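450aa long hypothetical fmu protein (Pyrococcus horikoshii, PDB 2YXL) probably transfers a methyl group from S-adenosyl-L-methionine to carbon 5 of cytosine in RNA, as an archaeal relative of the bacterial Fmu/RsmB enzymes. Local coordinates at residues 283-294 against 308-319; 235-243 against 301-309. One frame throughout, in Å; residues are numbered along the deposited sequence.

Overall arrangement
Both contacts lie on the same side of the chain's centre, their own centres about 15 Å apart. Helix 294-306 connects the two strands of contact 1 in sequence, and its C-terminal end supplies one side of contact 2. Along the chain, 235-243 comes first, then 283-294, 301-309 and 308-319, so the segments of the two contacts alternate and share Gly308 and Ile309. Contact 1 pairs strands 286-290 and 312-315 within the large mixed sheet of the methyltransferase fold. Contact 2 sets the last turn of the helix against strand 241-243, an outermost strand of a separate four-stranded antiparallel sheet. One helix thus ties the sinefungin-binding beta-alpha-beta unit to the neighbouring sheet.

Contact 1: residues 283-294 against 308-319; sequences NKGKIYAFDVDK and GIKIVKPLVKDA. With SFG (sinefungin), chain B.
Ile287 and Val312 are bridged partners in two parallel strands, 286-290 and 312-315, the two strands of a beta-alpha-beta unit, joined by helix 294-306, in the Rossmann-like class I methyltransferase fold. Backbone bonds hold the ladder, from Ile287 N to Ile311 O through to Leu315 N to Ala289 O. On one face Ile287 turns CG1 beside its own backbone N (chi1 -57°), which brings CD1 to 3.8 Å from Ile311 CD1, while its CB meets Val312 CG2; helix 272-280 packs on Ile287 from this side. The other face carries Tyr288, Phe290, Lys313 and Leu315. Here Leu315 lies alongside both aromatic side chains, pointing the same way as they do, with its CD1 3.7 Å from Phe290 CZ and 3.9 Å from Tyr288 CD2.

Before the strands begin, the amide of Asn283 bridges two backbone sites. OD1 takes Lys310 N in its carbonyl plane, on a lone pair, at 3.2 Å, and ND2 donates to Gly308 O at 3.0 Å. The chain of Lys310 crosses that amide at about a right angle. With an alanine in place of Asn283, Lys310 N and Gly308 O would probably lose the side chain that pairs with both, leaving the turn after helix 294-306 less firmly held.

Past the strand ends the segments form part of the sinefungin pocket. Asp291, its CG anti to the backbone N (chi1 -156°), grips the ribose with both oxygens, OD1 taking O3' and OD2 taking O2'; OD2 also accepts Asp293 N through its anti lone pair, an Asx turn. Both methyls of Val292 lie against the adenine. Asp318, salt-bridged to Arg320, makes a weak bond through OD1 to adenine N6, and Ala319 N donates to adenine N1 at 3.1 Å.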
loop_
_atom_site.group_PDB
_atom_site.type_symbol
_atom_site.label_atom_id
_atom_site.label_comp_id
_atom_site.label_asym_id
_atom_site.label_seq_id
_atom_site.Cartn_x
_atom_site.Cartn_y
_atom_site.Cartn_z
ATOM N N ASN A 283 -4.689 -26.541 3.419
ATOM C CA ASN A 283 -5.978 -26.534 4.119
ATOM C C ASN A 283 -6.075 -27.551 5.269
ATOM O O ASN A 283 -7.147 -28.100 5.541
ATOM C CB ASN A 283 -7.134 -26.707 3.118
ATOM C CG ASN A 283 -8.292 -25.758 3.381
ATOM O OD1 ASN A 283 -8.198 -24.846 4.206
ATOM N ND2 ASN A 283 -9.391 -25.964 2.663
ATOM N N LYS A 284 -4.945 -27.794 5.932
ATOM C CA LYS A 284 -4.878 -28.701 7.082
ATOM C C LYS A 284 -4.050 -28.093 8.211
ATOM O O LYS A 284 -3.010 -27.471 7.969
ATOM C CB LYS A 284 -4.313 -30.066 6.679
ATOM C CG LYS A 284 -5.297 -30.945 5.920
ATOM C CD LYS A 284 -4.805 -32.378 5.810
ATOM C CE LYS A 284 -5.765 -33.221 4.988
ATOM N NZ LYS A 284 -5.432 -34.672 5.057
ATOM N N GLY A 285 -4.522 -28.276 9.443
ATOM C CA GLY A 285 -3.903 -27.666 10.617
ATOM C C GLY A 285 -4.776 -26.583 11.224
ATOM O O GLY A 285 -6.004 -26.669 11.175
ATOM N N LYS A 286 -4.140 -25.562 11.796
ATOM C CA LYS A 286 -4.860 -24.464 12.441
ATOM C C LYS A 286 -4.095 -23.142 12.356
ATOM O O LYS A 286 -2.883 -23.099 12.579
ATOM C CB LYS A 286 -5.155 -24.816 13.905
ATOM C CG LYS A 286 -6.318 -24.042 14.523
ATOM C CD LYS A 286 -6.806 -24.684 15.819
ATOM C CE LYS A 286 -7.642 -25.933 15.553
ATOM N NZ LYS A 286 -8.051 -26.616 16.808
ATOM N N ILE A 287 -4.811 -22.070 12.023
ATOM C CA ILE A 287 -4.235 -20.725 12.012
ATOM C C ILE A 287 -5.033 -19.785 12.914
ATOM O O ILE A 287 -6.228 -19.569 12.701
ATOM C CB ILE A 287 -4.148 -20.122 10.581
ATOM C CG1 ILE A 287 -3.342 -21.032 9.647
ATOM C CG2 ILE A 287 -3.539 -18.712 10.624
ATOM C CD1 ILE A 287 -3.506 -20.713 8.173
ATOM N N TYR A 288 -4.360 -19.236 13.922
ATOM C CA TYR A 288 -4.940 -18.194 14.761
ATOM C C TYR A 288 -4.593 -16.832 14.169
ATOM O O TYR A 288 -3.415 -16.479 14.051
ATOM C CB TYR A 288 -4.439 -18.304 16.207
ATOM C CG TYR A 288 -4.929 -19.531 16.954
ATOM C CD1 TYR A 288 -4.090 -20.626 17.159
ATOM C CD2 TYR A 288 -6.229 -19.593 17.460
ATOM C CE1 TYR A 288 -4.533 -21.755 17.847
ATOM C CE2 TYR A 288 -6.682 -20.719 18.150
ATOM C CZ TYR A 288 -5.827 -21.793 18.338
ATOM O OH TYR A 288 -6.267 -22.907 19.016
ATOM N N ALA A 289 -5.623 -16.077 13.793
ATOM C CA ALA A 289 -5.448 -14.787 13.127
ATOM C C ALA A 289 -5.921 -13.614 13.987
ATOM O O ALA A 289 -7.121 -13.424 14.192
ATOM C CB ALA A 289 -6.158 -14.792 11.777
ATOM N N PHE A 290 -4.963 -12.831 14.476
ATOM C CA PHE A 290 -5.240 -11.695 15.353
ATOM C C PHE A 290 -5.230 -10.369 14.602
ATOM O O PHE A 290 -4.358 -10.133 13.762
ATOM C CB PHE A 290 -4.211 -11.632 16.486
ATOM C CG PHE A 290 -4.301 -12.771 17.462
ATOM C CD1 PHE A 290 -3.597 -13.953 17.242
ATOM C CD2 PHE A 290 -5.078 -12.658 18.611
ATOM C CE1 PHE A 290 -3.675 -15.009 18.146
ATOM C CE2 PHE A 290 -5.161 -13.710 19.522
ATOM C CZ PHE A 290 -4.458 -14.887 19.288
ATOM N N ASP A 291 -6.202 -9.512 14.912
ATOM C CA ASP A 291 -6.226 -8.128 14.427
ATOM C C ASP A 291 -7.184 -7.260 15.247
ATOM O O ASP A 291 -8.321 -7.656 15.509
ATOM C CB ASP A 291 -6.589 -8.061 12.941
ATOM C CG ASP A 291 -6.070 -6.800 12.273
ATOM O OD1 ASP A 291 -5.111 -6.909 11.483
ATOM O OD2 ASP A 291 -6.612 -5.705 12.544
ATOM N N VAL A 292 -6.718 -6.074 15.636
ATOM C CA VAL A 292 -7.520 -5.147 16.446
ATOM C C VAL A 292 -8.639 -4.471 15.653
ATOM O O VAL A 292 -9.643 -4.044 16.229
ATOM C CB VAL A 292 -6.653 -4.060 17.145
ATOM C CG1 VAL A 292 -5.877 -4.657 18.308
ATOM C CG2 VAL A 292 -5.718 -3.360 16.155
ATOM N N ASP A 293 -8.459 -4.381 14.338
ATOM C CA ASP A 293 -9.417 -3.708 13.469
ATOM C C ASP A 293 -10.522 -4.665 13.026
ATOM O O ASP A 293 -10.271 -5.622 12.289
ATOM C CB ASP A 293 -8.700 -3.097 12.260
ATOM C CG ASP A 293 -9.516 -2.011 11.586
ATOM O OD1 ASP A 293 -10.472 -2.348 10.853
ATOM O OD2 ASP A 293 -9.194 -0.818 11.779
ATOM N N LYS A 294 -11.740 -4.395 13.490
ATOM C CA LYS A 294 -12.915 -5.216 13.189
ATOM C C LYS A 294 -13.319 -5.100 11.718
ATOM O O LYS A 294 -13.791 -6.069 11.118
ATOM C CB LYS A 294 -14.087 -4.807 14.098
ATOM C CG LYS A 294 -15.304 -5.741 14.070
ATOM C CD LYS A 294 -15.193 -6.900 15.068
ATOM C CE LYS A 294 -15.837 -6.574 16.418
ATOM N NZ LYS A 294 -15.038 -5.625 17.246
ATOM N N GLY A 308 -12.103 -20.747 0.030
ATOM C CA GLY A 308 -12.237 -22.137 0.464
ATOM C C GLY A 308 -11.363 -22.543 1.637
ATOM O O GLY A 308 -11.172 -23.737 1.887
ATOM N N ILE A 309 -10.830 -21.556 2.353
ATOM C CA ILE A 309 -10.050 -21.803 3.567
ATOM C C ILE A 309 -10.998 -22.216 4.698
ATOM O O ILE A 309 -12.089 -21.657 4.836
ATOM C CB ILE A 309 -9.240 -20.550 4.008
ATOM C CG1 ILE A 309 -8.578 -19.837 2.808
ATOM C CG2 ILE A 309 -8.243 -20.904 5.115
ATOM C CD1 ILE A 309 -7.497 -20.629 2.078
ATOM N N LYS A 310 -10.573 -23.192 5.498
ATOM C CA LYS A 310 -11.415 -23.729 6.569
ATOM C C LYS A 310 -10.683 -23.982 7.895
ATOM O O LYS A 310 -11.277 -24.487 8.852
ATOM C CB LYS A 310 -12.140 -24.999 6.094
ATOM C CG LYS A 310 -11.234 -26.090 5.539
ATOM C CD LYS A 310 -12.050 -27.261 5.015
ATOM C CE LYS A 310 -11.155 -28.376 4.498
ATOM N NZ LYS A 310 -11.950 -29.555 4.058
ATOM N N ILE A 311 -9.406 -23.614 7.953
ATOM C CA ILE A 311 -8.574 -23.881 9.131
ATOM C C ILE A 311 -8.193 -22.621 9.913
ATOM O O ILE A 311 -7.357 -22.674 10.820
ATOM C CB ILE A 311 -7.284 -24.657 8.758
ATOM C CG1 ILE A 311 -6.416 -23.839 7.793
ATOM C CG2 ILE A 311 -7.631 -26.034 8.186
ATOM C CD1 ILE A 311 -4.943 -24.178 7.852
ATOM N N VAL A 312 -8.809 -21.495 9.563
ATOM C CA VAL A 312 -8.482 -20.216 10.191
ATOM C C VAL A 312 -9.504 -19.835 11.260
ATOM O O VAL A 312 -10.705 -19.753 10.990
ATOM C CB VAL A 312 -8.330 -19.079 9.141
ATOM C CG1 VAL A 312 -8.224 -17.710 9.819
ATOM C CG2 VAL A 312 -7.112 -19.325 8.262
ATOM N N LYS A 313 -9.008 -19.619 12.476
ATOM C CA LYS A 313 -9.828 -19.122 13.573
ATOM C C LYS A 313 -9.491 -17.653 13.823
ATOM O O LYS A 313 -8.430 -17.343 14.371
ATOM C CB LYS A 313 -9.628 -19.962 14.839
ATOM C CG LYS A 313 -10.160 -21.385 14.728
ATOM C CD LYS A 313 -10.076 -22.127 16.054
ATOM C CE LYS A 313 -10.604 -23.549 15.921
ATOM N NZ LYS A 313 -10.609 -24.268 17.226
ATOM N N PRO A 314 -10.389 -16.743 13.403
ATOM C CA PRO A 314 -10.156 -15.307 13.554
ATOM C C PRO A 314 -10.442 -14.804 14.972
ATOM O O PRO A 314 -11.424 -15.219 15.598
ATOM C CB PRO A 314 -11.124 -14.686 12.544
ATOM C CG PRO A 314 -12.229 -15.676 12.407
ATOM C CD PRO A 314 -11.683 -17.033 12.751
ATOM N N LEU A 315 -9.578 -13.921 15.466
ATOM C CA LEU A 315 -9.699 -13.381 16.816
ATOM C C LEU A 315 -9.454 -11.873 16.849
ATOM O O LEU A 315 -8.314 -11.412 16.737
ATOM C CB LEU A 315 -8.744 -14.107 17.774
ATOM C CG LEU A 315 -9.103 -15.534 18.204
ATOM C CD1 LEU A 315 -7.864 -16.278 18.673
ATOM C CD2 LEU A 315 -10.182 -15.539 19.283
ATOM N N VAL A 316 -10.537 -11.115 17.006
ATOM C CA VAL A 316 -10.476 -9.655 17.056
ATOM C C VAL A 316 -10.030 -9.196 18.447
ATOM O O VAL A 316 -10.835 -8.712 19.248
ATOM C CB VAL A 316 -11.834 -9.003 16.671
ATOM C CG1 VAL A 316 -11.661 -7.511 16.398
ATOM C CG2 VAL A 316 -12.447 -9.696 15.458
ATOM N N LYS A 317 -8.742 -9.369 18.728
ATOM C CA LYS A 317 -8.161 -9.005 20.018
ATOM C C LYS A 317 -6.778 -8.384 19.851
ATOM O O LYS A 317 -6.161 -8.497 18.790
ATOM C CB LYS A 317 -8.076 -10.228 20.944
ATOM C CG LYS A 317 -9.343 -10.522 21.747
ATOM C CD LYS A 317 -10.231 -11.559 21.063
ATOM C CE LYS A 317 -11.597 -11.662 21.734
ATOM N NZ LYS A 317 -11.530 -12.238 23.107
ATOM N N ASP A 318 -6.305 -7.725 20.907
ATOM C CA ASP A 318 -4.947 -7.196 20.961
ATOM C C ASP A 318 -3.956 -8.356 20.929
ATOM O O ASP A 318 -4.113 -9.336 21.659
ATOM C CB ASP A 318 -4.756 -6.358 22.229
ATOM C CG ASP A 318 -3.493 -5.510 22.196
ATOM O OD1 ASP A 318 -2.453 -5.982 21.696
ATOM O OD2 ASP A 318 -3.541 -4.363 22.687
ATOM N N ALA A 319 -2.941 -8.240 20.077
ATOM C CA ALA A 319 -1.974 -9.320 19.877
ATOM C C ALA A 319 -0.850 -9.330 20.916
ATOM O O ALA A 319 -0.026 -10.248 20.930
ATOM C CB ALA A 319 -1.408 -9.278 18.467
HETATM N N SFG B . -0.381 -9.366 7.451
HETATM C CA SFG B . -1.469 -8.609 6.805
HETATM C C SFG B . -1.681 -9.115 5.363
HETATM O O SFG B . -2.802 -8.922 4.847
HETATM O OXT SFG B . -0.724 -9.696 4.807
HETATM C CB SFG B . -1.161 -7.100 6.836
HETATM C CG SFG B . -1.135 -6.567 8.281
HETATM C CD SFG B . -0.917 -5.048 8.356
HETATM N NE SFG B . 0.408 -4.731 7.804
HETATM C "C5'" SFG B . -0.949 -4.520 9.808
HETATM C "C4'" SFG B . -2.201 -4.940 10.619
HETATM O "O4'" SFG B . -1.786 -4.968 12.006
HETATM C "C3'" SFG B . -3.362 -3.931 10.559
HETATM O "O3'" SFG B . -4.523 -4.594 10.042
HETATM C "C2'" SFG B . -3.581 -3.511 12.020
HETATM O "O2'" SFG B . -4.977 -3.408 12.329
HETATM C "C1'" SFG B . -2.975 -4.692 12.770
HETATM N N9 SFG B . -2.568 -4.400 14.176
HETATM C C8 SFG B . -1.907 -3.323 14.608
HETATM N N7 SFG B . -1.708 -3.416 15.923
HETATM C C5 SFG B . -2.246 -4.561 16.335
HETATM C C6 SFG B . -2.351 -5.188 17.574
HETATM N N6 SFG B . -1.844 -4.624 18.668
HETATM N N1 SFG B . -2.974 -6.378 17.651
HETATM C C2 SFG B . -3.484 -6.950 16.568
HETATM N N3 SFG B . -3.400 -6.377 15.373
HETATM C C4 SFG B . -2.789 -5.188 15.225
#

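Contact 2: residues 235-243 against 301-309; sequences AFNEGKIIV and KDFVKRMGI
Gly239 and Met307 bring the two backbones together, their CA atoms 4.3 Å apart, where each segment is leaving a helix. Both helices end in a Schellman motif, one with Gly239 and the other with Gly308 at positive phi. Gly239, at phi 78°, has its CA 3.6 Å from Arg306 O. No hydrogen bond links the segments, and side-chain packing does the rest.

Ile242, on strand 241-243, holds its CG1 anti to the backbone N (chi1 -175°) and sends CD1 over one face of the Phe303 ring, a CH-pi contact 3.8 Å from the ring centroid. Its other branch, CG2, meets the CE methyl of Met307 at 4.1 Å, the two chains crossing at about a right angle. Phe236 and Phe303 approach at a slant, with Phe236 CZ 3.7 Å from Phe303 CE2; Phe236 CE1 lies at the edge of the Phe303 ring, in its plane. The chain of Arg306, bent at chi2 and chi3, brings NH1 to 3.4 Å from Phe236 CE2, with guanidinium and ring planes 51° apart. Phe230 makes an edge-to-face pair with Phe236, while Thr275 of helix 272-280 touches both Ile242 and Met307.

Helix 234-237 and the outermost strand 241-243 of a four-stranded antiparallel sheet, probably that of the ferredoxin-like part of RsmB/F-type enzymes, thus pack on the C-terminal turn of a helix of the Rossmann-like methyltransferase fold.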
loop_
_atom_site.group_PDB
_atom_site.type_symbol
_atom_site.label_atom_id
_atom_site.label_comp_id
_atom_site.label_asym_id
_atom_site.label_seq_id
_atom_site.Cartn_x
_atom_site.Cartn_y
_atom_site.Cartn_z
ATOM N N ALA A 235 -12.732 -14.566 -11.761
ATOM C CA ALA A 235 -11.626 -15.148 -11.006
ATOM C C ALA A 235 -11.591 -14.686 -9.550
ATOM O O ALA A 235 -11.301 -15.478 -8.653
ATOM C CB ALA A 235 -10.300 -14.847 -11.690
ATOM N N PHE A 236 -11.890 -13.408 -9.322
ATOM C CA PHE A 236 -11.872 -12.848 -7.973
ATOM C C PHE A 236 -13.070 -13.297 -7.137
ATOM O O PHE A 236 -12.912 -13.659 -5.969
ATOM C CB PHE A 236 -11.786 -11.319 -8.008
ATOM C CG PHE A 236 -11.652 -10.691 -6.646
ATOM C CD1 PHE A 236 -10.422 -10.668 -5.993
ATOM C CD2 PHE A 236 -12.758 -10.135 -6.010
ATOM C CE1 PHE A 236 -10.292 -10.098 -4.729
ATOM C CE2 PHE A 236 -12.640 -9.561 -4.745
ATOM C CZ PHE A 236 -11.403 -9.541 -4.104
ATOM N N ASN A 237 -14.258 -13.267 -7.738
ATOM C CA ASN A 237 -15.497 -13.623 -7.037
ATOM C C ASN A 237 -15.636 -15.119 -6.751
ATOM O O ASN A 237 -16.474 -15.529 -5.944
ATOM C CB ASN A 237 -16.719 -13.099 -7.800
ATOM C CG ASN A 237 -16.830 -11.579 -7.765
ATOM O OD1 ASN A 237 -16.511 -10.939 -6.760
ATOM N ND2 ASN A 237 -17.293 -10.998 -8.867
ATOM N N GLU A 238 -14.811 -15.923 -7.418
ATOM C CA GLU A 238 -14.730 -17.356 -7.152
ATOM C C GLU A 238 -13.577 -17.669 -6.198
ATOM O O GLU A 238 -13.405 -18.813 -5.779
ATOM C CB GLU A 238 -14.583 -18.141 -8.458
ATOM C CG GLU A 238 -15.857 -18.189 -9.299
ATOM C CD GLU A 238 -15.609 -18.595 -10.745
ATOM O OE1 GLU A 238 -14.451 -18.508 -11.211
ATOM O OE2 GLU A 238 -16.581 -18.996 -11.422
ATOM N N GLY A 239 -12.797 -16.645 -5.859
ATOM C CA GLY A 239 -11.707 -16.769 -4.892
ATOM C C GLY A 239 -10.458 -17.424 -5.449
ATOM O O GLY A 239 -9.724 -18.097 -4.721
ATOM N N LYS A 240 -10.217 -17.221 -6.741
ATOM C CA LYS A 240 -9.056 -17.795 -7.415
ATOM C C LYS A 240 -7.833 -16.886 -7.314
ATOM O O LYS A 240 -6.697 -17.359 -7.417
ATOM C CB LYS A 240 -9.372 -18.093 -8.885
ATOM C CG LYS A 240 -10.454 -19.147 -9.097
ATOM C CD LYS A 240 -10.694 -19.417 -10.577
ATOM C CE LYS A 240 -11.737 -20.505 -10.771
ATOM N NZ LYS A 240 -12.063 -20.710 -12.208
ATOM N N ILE A 241 -8.074 -15.588 -7.117
ATOM C CA ILE A 241 -7.003 -14.586 -7.044
ATOM C C ILE A 241 -7.189 -13.576 -5.906
ATOM O O ILE A 241 -8.317 -13.255 -5.518
ATOM C CB ILE A 241 -6.829 -13.807 -8.382
ATOM C CG1 ILE A 241 -8.116 -13.063 -8.763
ATOM C CG2 ILE A 241 -6.369 -14.739 -9.501
ATOM C CD1 ILE A 241 -7.892 -11.856 -9.649
ATOM N N ILE A 242 -6.067 -13.077 -5.388
ATOM C CA ILE A 242 -6.056 -12.057 -4.336
ATOM C C ILE A 242 -4.925 -11.056 -4.599
ATOM O O ILE A 242 -3.850 -11.440 -5.065
ATOM C CB ILE A 242 -5.932 -12.697 -2.914
ATOM C CG1 ILE A 242 -6.048 -11.632 -1.814
ATOM C CG2 ILE A 242 -4.640 -13.526 -2.779
ATOM C CD1 ILE A 242 -6.289 -12.190 -0.408
ATOM N N VAL A 243 -5.174 -9.779 -4.318
ATOM C CA VAL A 243 -4.161 -8.736 -4.501
ATOM C C VAL A 243 -3.068 -8.868 -3.442
ATOM O O VAL A 243 -3.333 -8.741 -2.250
ATOM C CB VAL A 243 -4.768 -7.303 -4.455
ATOM C CG1 VAL A 243 -3.688 -6.243 -4.671
ATOM C CG2 VAL A 243 -5.868 -7.145 -5.497
ATOM N N LYS A 301 -12.431 -12.496 6.809
ATOM C CA LYS A 301 -13.495 -13.497 6.864
ATOM C C LYS A 301 -14.143 -13.693 5.492
ATOM O O LYS A 301 -14.486 -14.817 5.119
ATOM C CB LYS A 301 -14.548 -13.126 7.914
ATOM C CG LYS A 301 -14.071 -13.259 9.355
ATOM C CD LYS A 301 -15.153 -12.826 10.334
ATOM C CE LYS A 301 -14.638 -12.816 11.765
ATOM N NZ LYS A 301 -15.674 -12.352 12.731
ATOM N N ASP A 302 -14.295 -12.598 4.746
ATOM C CA ASP A 302 -14.818 -12.648 3.379
ATOM C C ASP A 302 -13.889 -13.412 2.436
ATOM O O ASP A 302 -14.354 -14.201 1.615
ATOM C CB ASP A 302 -15.077 -11.239 2.836
ATOM C CG ASP A 302 -16.373 -10.638 3.352
ATOM O OD1 ASP A 302 -16.514 -9.397 3.289
ATOM O OD2 ASP A 302 -17.253 -11.399 3.815
ATOM N N PHE A 303 -12.583 -13.174 2.562
ATOM C CA PHE A 303 -11.579 -13.881 1.765
ATOM C C PHE A 303 -11.519 -15.370 2.110
ATOM O O PHE A 303 -11.574 -16.218 1.219
ATOM C CB PHE A 303 -10.187 -13.247 1.929
ATOM C CG PHE A 303 -9.969 -12.007 1.098
ATOM C CD1 PHE A 303 -9.692 -10.788 1.707
ATOM C CD2 PHE A 303 -10.022 -12.061 -0.293
ATOM C CE1 PHE A 303 -9.481 -9.638 0.948
ATOM C CE2 PHE A 303 -9.813 -10.917 -1.059
ATOM C CZ PHE A 303 -9.543 -9.702 -0.435
ATOM N N VAL A 304 -11.420 -15.674 3.405
ATOM C CA VAL A 304 -11.277 -17.048 3.896
ATOM C C VAL A 304 -12.314 -18.019 3.312
ATOM O O VAL A 304 -11.943 -19.050 2.745
ATOM C CB VAL A 304 -11.240 -17.092 5.456
ATOM C CG1 VAL A 304 -11.692 -18.446 6.005
ATOM C CG2 VAL A 304 -9.842 -16.759 5.955
ATOM N N LYS A 305 -13.597 -17.680 3.427
ATOM C CA LYS A 305 -14.663 -18.569 2.950
ATOM C C LYS A 305 -14.778 -18.602 1.421
ATOM O O LYS A 305 -15.071 -19.650 0.839
ATOM C CB LYS A 305 -16.009 -18.259 3.632
ATOM C CG LYS A 305 -16.570 -16.846 3.422
ATOM C CD LYS A 305 -17.612 -16.783 2.298
ATOM C CE LYS A 305 -18.913 -17.505 2.662
ATOM N NZ LYS A 305 -19.639 -16.865 3.795
ATOM N N ARG A 306 -14.534 -17.457 0.786
ATOM C CA ARG A 306 -14.578 -17.332 -0.671
ATOM C C ARG A 306 -13.430 -18.102 -1.330
ATOM O O ARG A 306 -13.592 -18.659 -2.417
ATOM C CB ARG A 306 -14.566 -15.850 -1.069
ATOM C CG ARG A 306 -14.421 -15.549 -2.560
ATOM C CD ARG A 306 -15.238 -14.326 -2.991
ATOM N NE ARG A 306 -15.317 -13.280 -1.969
ATOM C CZ ARG A 306 -14.459 -12.270 -1.841
ATOM N NH1 ARG A 306 -13.428 -12.149 -2.668
ATOM N NH2 ARG A 306 -14.631 -11.378 -0.874
ATOM N N MET A 307 -12.285 -18.142 -0.651
ATOM C CA MET A 307 -11.103 -18.855 -1.139
ATOM C C MET A 307 -11.055 -20.314 -0.670
ATOM O O MET A 307 -10.087 -21.032 -0.943
ATOM C CB MET A 307 -9.825 -18.112 -0.735
ATOM C CG MET A 307 -9.666 -16.754 -1.409
ATOM S SD MET A 307 -8.288 -15.787 -0.765
ATOM C CE MET A 307 -6.890 -16.645 -1.489
ATOM N N GLY A 308 -12.103 -20.747 0.030
ATOM C CA GLY A 308 -12.237 -22.137 0.464
ATOM C C GLY A 308 -11.363 -22.543 1.637
ATOM O O GLY A 308 -11.172 -23.737 1.887
ATOM N N ILE A 309 -10.830 -21.556 2.353
ATOM C CA ILE A 309 -10.050 -21.803 3.567
ATOM C C ILE A 309 -10.998 -22.216 4.698
ATOM O O ILE A 309 -12.089 -21.657 4.836
ATOM C CB ILE A 309 -9.240 -20.550 4.008
ATOM C CG1 ILE A 309 -8.578 -19.837 2.808
ATOM C CG2 ILE A 309 -8.243 -20.904 5.115
ATOM C CD1 ILE A 309 -7.497 -20.629 2.078
#